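Local atomic coordinates of putative oxidoreductase (Salmonella enterica subsp. enterica serovar Typhimurium, PDB entry 3NX4), a protein that binds NADP(H) and probably works as an NADPH-dependent acryloyl-CoA reductase of the medium-chain dehydrogenase/reductase family. Residues D33-S38 with A66-A71; G80-L85 with V110-G115. All blocks are in the same frame, centred on the assembly; numbering follows the deposited sequence.

Contact 1. Residues D33-S38 with A66-A71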
loop_
_atom_site.group_PDB
_atom_site.type_symbol
_atom_site.label_atom_id
_atom_site.label_comp_id
_atom_site.label_asym_id
_atom_site.label_seq_id
_atom_site.Cartn_x
_atom_site.Cartn_y
_atom_site.Cartn_z
ATOM N N ASP A 33 1.641 12.751 -37.376
ATOM C CA ASP A 33 3.003 12.977 -37.829
ATOM C C ASP A 33 3.833 13.285 -36.593
ATOM O O ASP A 33 3.658 14.330 -35.968
ATOM C CB ASP A 33 3.054 14.139 -38.820
ATOM C CG ASP A 33 2.260 13.858 -40.086
ATOM O OD1 ASP A 33 2.019 12.669 -40.396
ATOM O OD2 ASP A 33 1.885 14.828 -40.774
ATOM N N VAL A 34 4.712 12.353 -36.239
ATOM C CA VAL A 34 5.468 12.412 -34.993
ATOM C C VAL A 34 6.656 13.351 -35.094
ATOM O O VAL A 34 7.425 13.291 -36.053
ATOM C CB VAL A 34 5.959 11.011 -34.584
ATOM C CG1 VAL A 34 6.848 11.089 -33.347
ATOM C CG2 VAL A 34 4.752 10.082 -34.344
ATOM N N HIS A 35 6.812 14.219 -34.101
ATOM C CA HIS A 35 7.926 15.161 -34.106
ATOM C C HIS A 35 8.931 14.857 -33.010
ATOM O O HIS A 35 10.116 15.147 -33.155
ATOM C CB HIS A 35 7.414 16.596 -33.997
ATOM C CG HIS A 35 6.558 17.005 -35.156
ATOM N ND1 HIS A 35 5.417 17.763 -35.011
ATOM C CD2 HIS A 35 6.668 16.740 -36.479
ATOM C CE1 HIS A 35 4.864 17.955 -36.195
ATOM N NE2 HIS A 35 5.603 17.343 -37.103
ATOM N N TRP A 36 8.450 14.261 -31.920
ATOM C CA TRP A 36 9.305 13.889 -30.799
ATOM C C TRP A 36 8.869 12.560 -30.211
ATOM O O TRP A 36 7.683 12.221 -30.225
ATOM C CB TRP A 36 9.239 14.952 -29.702
ATOM C CG TRP A 36 9.641 16.303 -30.173
ATOM C CD1 TRP A 36 8.813 17.303 -30.611
ATOM C CD2 TRP A 36 10.971 16.812 -30.266
ATOM N NE1 TRP A 36 9.553 18.405 -30.966
ATOM C CE2 TRP A 36 10.881 18.126 -30.770
ATOM C CE3 TRP A 36 12.237 16.285 -29.971
ATOM C CZ2 TRP A 36 12.008 18.920 -30.986
ATOM C CZ3 TRP A 36 13.350 17.074 -30.191
ATOM C CH2 TRP A 36 13.228 18.377 -30.688
ATOM N N SER A 37 9.836 11.804 -29.709
ATOM C CA SER A 37 9.549 10.647 -28.874
ATOM C C SER A 37 10.549 10.657 -27.712
ATOM O O SER A 37 11.226 11.660 -27.486
ATOM C CB SER A 37 9.631 9.343 -29.674
ATOM O OG SER A 37 9.210 8.232 -28.889
ATOM N N SER A 38 10.633 9.556 -26.972
ATOM C CA SER A 38 11.621 9.447 -25.908
ATOM C C SER A 38 11.996 7.994 -25.671
ATOM O O SER A 38 11.398 7.091 -26.248
ATOM C CB SER A 38 11.108 10.095 -24.609
ATOM O OG SER A 38 10.337 9.198 -23.830
ATOM N N ALA A 66 4.906 12.660 -29.443
ATOM C CA ALA A 66 4.185 13.915 -29.571
ATOM C C ALA A 66 4.282 14.371 -31.023
ATOM O O ALA A 66 5.344 14.280 -31.638
ATOM C CB ALA A 66 4.763 14.959 -28.649
ATOM N N GLY A 67 3.182 14.866 -31.571
ATOM C CA GLY A 67 3.198 15.315 -32.948
ATOM C C GLY A 67 1.922 16.019 -33.328
ATOM O O GLY A 67 1.146 16.435 -32.464
ATOM N N THR A 68 1.707 16.138 -34.633
ATOM C CA THR A 68 0.569 16.856 -35.172
ATOM C C THR A 68 -0.329 15.894 -35.930
ATOM O O THR A 68 0.146 15.082 -36.725
ATOM C CB THR A 68 1.046 17.956 -36.155
ATOM O OG1 THR A 68 1.996 18.799 -35.496
ATOM C CG2 THR A 68 -0.119 18.801 -36.632
ATOM N N VAL A 69 -1.632 15.996 -35.697
ATOM C CA VAL A 69 -2.600 15.164 -36.397
ATOM C C VAL A 69 -2.571 15.466 -37.894
ATOM O O VAL A 69 -2.727 16.615 -38.310
ATOM C CB VAL A 69 -4.020 15.384 -35.840
ATOM C CG1 VAL A 69 -5.063 14.630 -36.678
ATOM C CG2 VAL A 69 -4.079 14.968 -34.363
ATOM N N HIS A 70 -2.343 14.439 -38.704
ATOM C CA HIS A 70 -2.439 14.597 -40.156
ATOM C C HIS A 70 -3.891 14.423 -40.593
ATOM O O HIS A 70 -4.417 15.212 -41.379
ATOM C CB HIS A 70 -1.581 13.571 -40.884
ATOM C CG HIS A 70 -1.772 13.580 -42.372
ATOM N ND1 HIS A 70 -1.409 14.649 -43.161
ATOM C CD2 HIS A 70 -2.301 12.657 -43.210
ATOM C CE1 HIS A 70 -1.694 14.382 -44.424
ATOM N NE2 HIS A 70 -2.242 13.181 -44.480
ATOM N N ALA A 71 -4.530 13.377 -40.079
ATOM C CA ALA A 71 -5.930 13.102 -40.388
ATOM C C ALA A 71 -6.598 12.398 -39.218
ATOM O O ALA A 71 -5.940 11.700 -38.451
ATOM C CB ALA A 71 -6.041 12.256 -41.644
#
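Residues 33-38 and 66-71 run antiparallel as neighbouring strands of the GroES-like domain, and their pairing is interrupted by a classic beta bulge. At the regular end, Asp33 and Thr68 form a hydrogen-bonded pair: Asp33 N reaches Thr68 O at 2.8 Å, and Thr68 N returns the bond to Asp33 O. Both donors lie about 25° above the carbonyl planes they address. Beyond Val34 the register slips by one residue, so His35 and Trp36 both face Ala66. The carbonyl of Ala66 therefore accepts two bonds, from His35 N at 2.9 Å and Trp36 N at 3.1 Å, each lying in the carbonyl plane, while Ala66 N donates to Trp36 O.

Packing is tightest at Gly67, which has no side chain and lets the backbones close to 4.2 Å between Val34 CA and Gly67 CA. Gly67 CA also makes a CH...O contact of 3.2 Å with Asp33 O. With CG beside the backbone N (chi1 -63°), the His35 ring has Asp33 O over the centre of one face. At the ring edge His35 CE1 meets Thr68 OG1 at 3.1 Å, close to the ring plane; that hydroxyl has its hydrogen bond with Glu82. At the buried end, the indole of Trp36 leads away from Ala66 to pack on helix 118-140 and strand 318-322.

The Asp33 end is looser and more exposed. The carboxylate rests against His70 CB, Asp33 OD2 staying 4.1 Å from His70 ND1, and Asp33 OD1 has a long, weak ion pair with Arg101. The backbone thus carries nearly all the directional bonding, whereas the carboxylate of Asp33 probably adds a modest attraction to Arg101, and to His70 only if that ring is protonated.

Contact 2. Residues G80-L85 with V110-G115; sequences GQEVLL and VALPAG
The short strand 110-111 pairs with strand 82-86 in the beta-sheet of the GroES-like domain, the fold that forms the catalytic-domain core of medium-chain dehydrogenases. Leu84 and Val110 make an antiparallel hydrogen-bonded pair: Leu84 N donates to Val110 O at 2.8 Å and Val110 N to Leu84 O at 2.9 Å, both donors lying nearly along the C=O axes. One step on, Val83 and Ala111 form a non-hydrogen-bonded pair whose side chains diverge. Past it, Leu112 N reaches Glu82 O at 2.9 Å. The bond is nearly straight at the hydrogen (168°), yet the donor stands 38° above the carbonyl plane as the chain is already leaving the strand.

Leu84 carries most of the apolar contact. Its CG occupies the crowded position between backbone N and carbonyl carbon (chi1 67°), which lays the side chain alongside Val110, pointing the same way; Leu84 CD1 meets Val110 CB at 3.6 Å. The Leu84 side chain crosses Pro113 at about a right angle, Leu84 CD2 touching Pro113 CD at 3.8 Å. The face bearing Leu84 and Val110 meets helix 272-285, where Trp279 packs on both Leu84 and Pro113 and Arg275 on Val110; Ala121 of helix 118-140 lies against Leu84 and Leu112.

Leu112, with CG anti to its backbone N, sends CD2 to Glu82 CB at 3.7 Å, while its own CB rests 3.4 Å from Glu82 O. The Glu82 chain is bent at chi2, and its carboxylate OE2 is hydrogen-bonded to Thr68. At the exposed margin the extended Gln81 side chain brings NE2 to within 3.7 Å of Ala111 CB, its OE1 accepting from His78 N.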
loop_
_atom_site.group_PDB
_atom_site.type_symbol
_atom_site.label_atom_id
_atom_site.label_comp_id
_atom_site.label_asym_id
_atom_site.label_seq_id
_atom_site.Cartn_x
_atom_site.Cartn_y
_atom_site.Cartn_z
ATOM N N GLY A 80 -4.067 19.133 -38.038
ATOM C CA GLY A 80 -3.330 20.290 -37.560
ATOM C C GLY A 80 -3.210 20.381 -36.043
ATOM O O GLY A 80 -2.444 21.187 -35.519
ATOM N N GLN A 81 -3.962 19.547 -35.333
ATOM C CA GLN A 81 -3.981 19.591 -33.874
ATOM C C GLN A 81 -2.703 19.002 -33.268
ATOM O O GLN A 81 -2.236 17.957 -33.715
ATOM C CB GLN A 81 -5.207 18.830 -33.353
ATOM C CG GLN A 81 -5.455 19.009 -31.878
ATOM C CD GLN A 81 -6.733 18.336 -31.402
ATOM O OE1 GLN A 81 -7.591 17.966 -32.199
ATOM N NE2 GLN A 81 -6.862 18.182 -30.090
ATOM N N GLU A 82 -2.144 19.676 -32.259
ATOM C CA GLU A 82 -1.012 19.143 -31.497
ATOM C C GLU A 82 -1.479 18.149 -30.429
ATOM O O GLU A 82 -2.373 18.458 -29.635
ATOM C CB GLU A 82 -0.223 20.277 -30.824
ATOM C CG GLU A 82 0.419 21.281 -31.791
ATOM C CD GLU A 82 1.569 20.688 -32.589
ATOM O OE1 GLU A 82 2.477 20.074 -31.982
ATOM O OE2 GLU A 82 1.566 20.839 -33.829
ATOM N N VAL A 83 -0.865 16.965 -30.401
ATOM C CA VAL A 83 -1.248 15.917 -29.449
ATOM C C VAL A 83 -0.042 15.186 -28.866
ATOM O O VAL A 83 1.071 15.266 -29.389
ATOM C CB VAL A 83 -2.146 14.850 -30.113
ATOM C CG1 VAL A 83 -3.452 15.473 -30.600
ATOM C CG2 VAL A 83 -1.394 14.177 -31.264
ATOM N N LEU A 84 -0.268 14.468 -27.769
ATOM C CA LEU A 84 0.772 13.614 -27.219
ATOM C C LEU A 84 0.167 12.268 -26.862
ATOM O O LEU A 84 -1.045 12.134 -26.756
ATOM C CB LEU A 84 1.435 14.265 -25.994
ATOM C CG LEU A 84 0.615 14.467 -24.713
ATOM C CD1 LEU A 84 0.426 13.150 -23.960
ATOM C CD2 LEU A 84 1.332 15.477 -23.812
ATOM N N LEU A 85 1.014 11.265 -26.693
ATOM C CA LEU A 85 0.544 9.968 -26.242
ATOM C C LEU A 85 1.607 9.315 -25.373
ATOM O O LEU A 85 2.792 9.340 -25.699
ATOM C CB LEU A 85 0.200 9.061 -27.431
ATOM C CG LEU A 85 -0.231 7.614 -27.149
ATOM C CD1 LEU A 85 -1.165 7.084 -28.263
ATOM C CD2 LEU A 85 0.971 6.695 -26.972
ATOM N N VAL A 110 -3.798 12.513 -25.958
ATOM C CA VAL A 110 -4.059 13.643 -25.090
ATOM C C VAL A 110 -3.802 14.915 -25.890
ATOM O O VAL A 110 -2.736 15.057 -26.491
ATOM C CB VAL A 110 -3.115 13.608 -23.875
ATOM C CG1 VAL A 110 -3.281 14.848 -23.028
ATOM C CG2 VAL A 110 -3.363 12.351 -23.059
ATOM N N ALA A 111 -4.763 15.834 -25.923
ATOM C CA ALA A 111 -4.520 17.121 -26.586
ATOM C C ALA A 111 -3.329 17.803 -25.905
ATOM O O ALA A 111 -3.236 17.812 -24.679
ATOM C CB ALA A 111 -5.752 18.003 -26.523
ATOM N N LEU A 112 -2.403 18.347 -26.689
ATOM C CA LEU A 112 -1.197 18.942 -26.107
ATOM C C LEU A 112 -1.584 20.053 -25.136
ATOM O O LEU A 112 -2.206 21.040 -25.541
ATOM C CB LEU A 112 -0.287 19.500 -27.203
ATOM C CG LEU A 112 1.027 20.087 -26.672
ATOM C CD1 LEU A 112 1.901 18.988 -26.099
ATOM C CD2 LEU A 112 1.771 20.839 -27.778
ATOM N N PRO A 113 -1.231 19.896 -23.850
ATOM C CA PRO A 113 -1.732 20.852 -22.856
ATOM C C PRO A 113 -1.264 22.264 -23.171
ATOM O O PRO A 113 -0.154 22.439 -23.652
ATOM C CB PRO A 113 -1.104 20.359 -21.541
ATOM C CG PRO A 113 -0.803 18.921 -21.776
ATOM C CD PRO A 113 -0.450 18.808 -23.232
ATOM N N ALA A 114 -2.108 23.256 -22.915
ATOM C CA ALA A 114 -1.692 24.643 -23.047
ATOM C C ALA A 114 -0.513 24.894 -22.111
ATOM O O ALA A 114 -0.490 24.399 -20.988
ATOM C CB ALA A 114 -2.834 25.572 -22.711
ATOM N N GLY A 115 0.459 25.663 -22.585
ATOM C CA GLY A 115 1.651 25.945 -21.816
ATOM C C GLY A 115 2.749 24.907 -21.976
ATOM O O GLY A 115 3.858 25.102 -21.489
#

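Contacts 1 and 2 lie in one sheet, their centres about 9 Å apart, separated by the pairing of strands 64-72 and 82-86. Across that pairing Thr68 OG1 and Glu82 OE2 lie 2.7 Å apart, a probable hydrogen bond joining a side chain of each contact, and Val69 N probably bonds to Gln81 O at 2.9 Å. Thr68 CG2 also packs on Gly80 O. Helix 118-140 packs against both contacts. Contact 1 lies away from the known NADP-binding residues; in contact 2 the Leu84 side chain is about 14 Å from a bound NADP and about 11 Å from the side chain of the cofactor-binding Ser267.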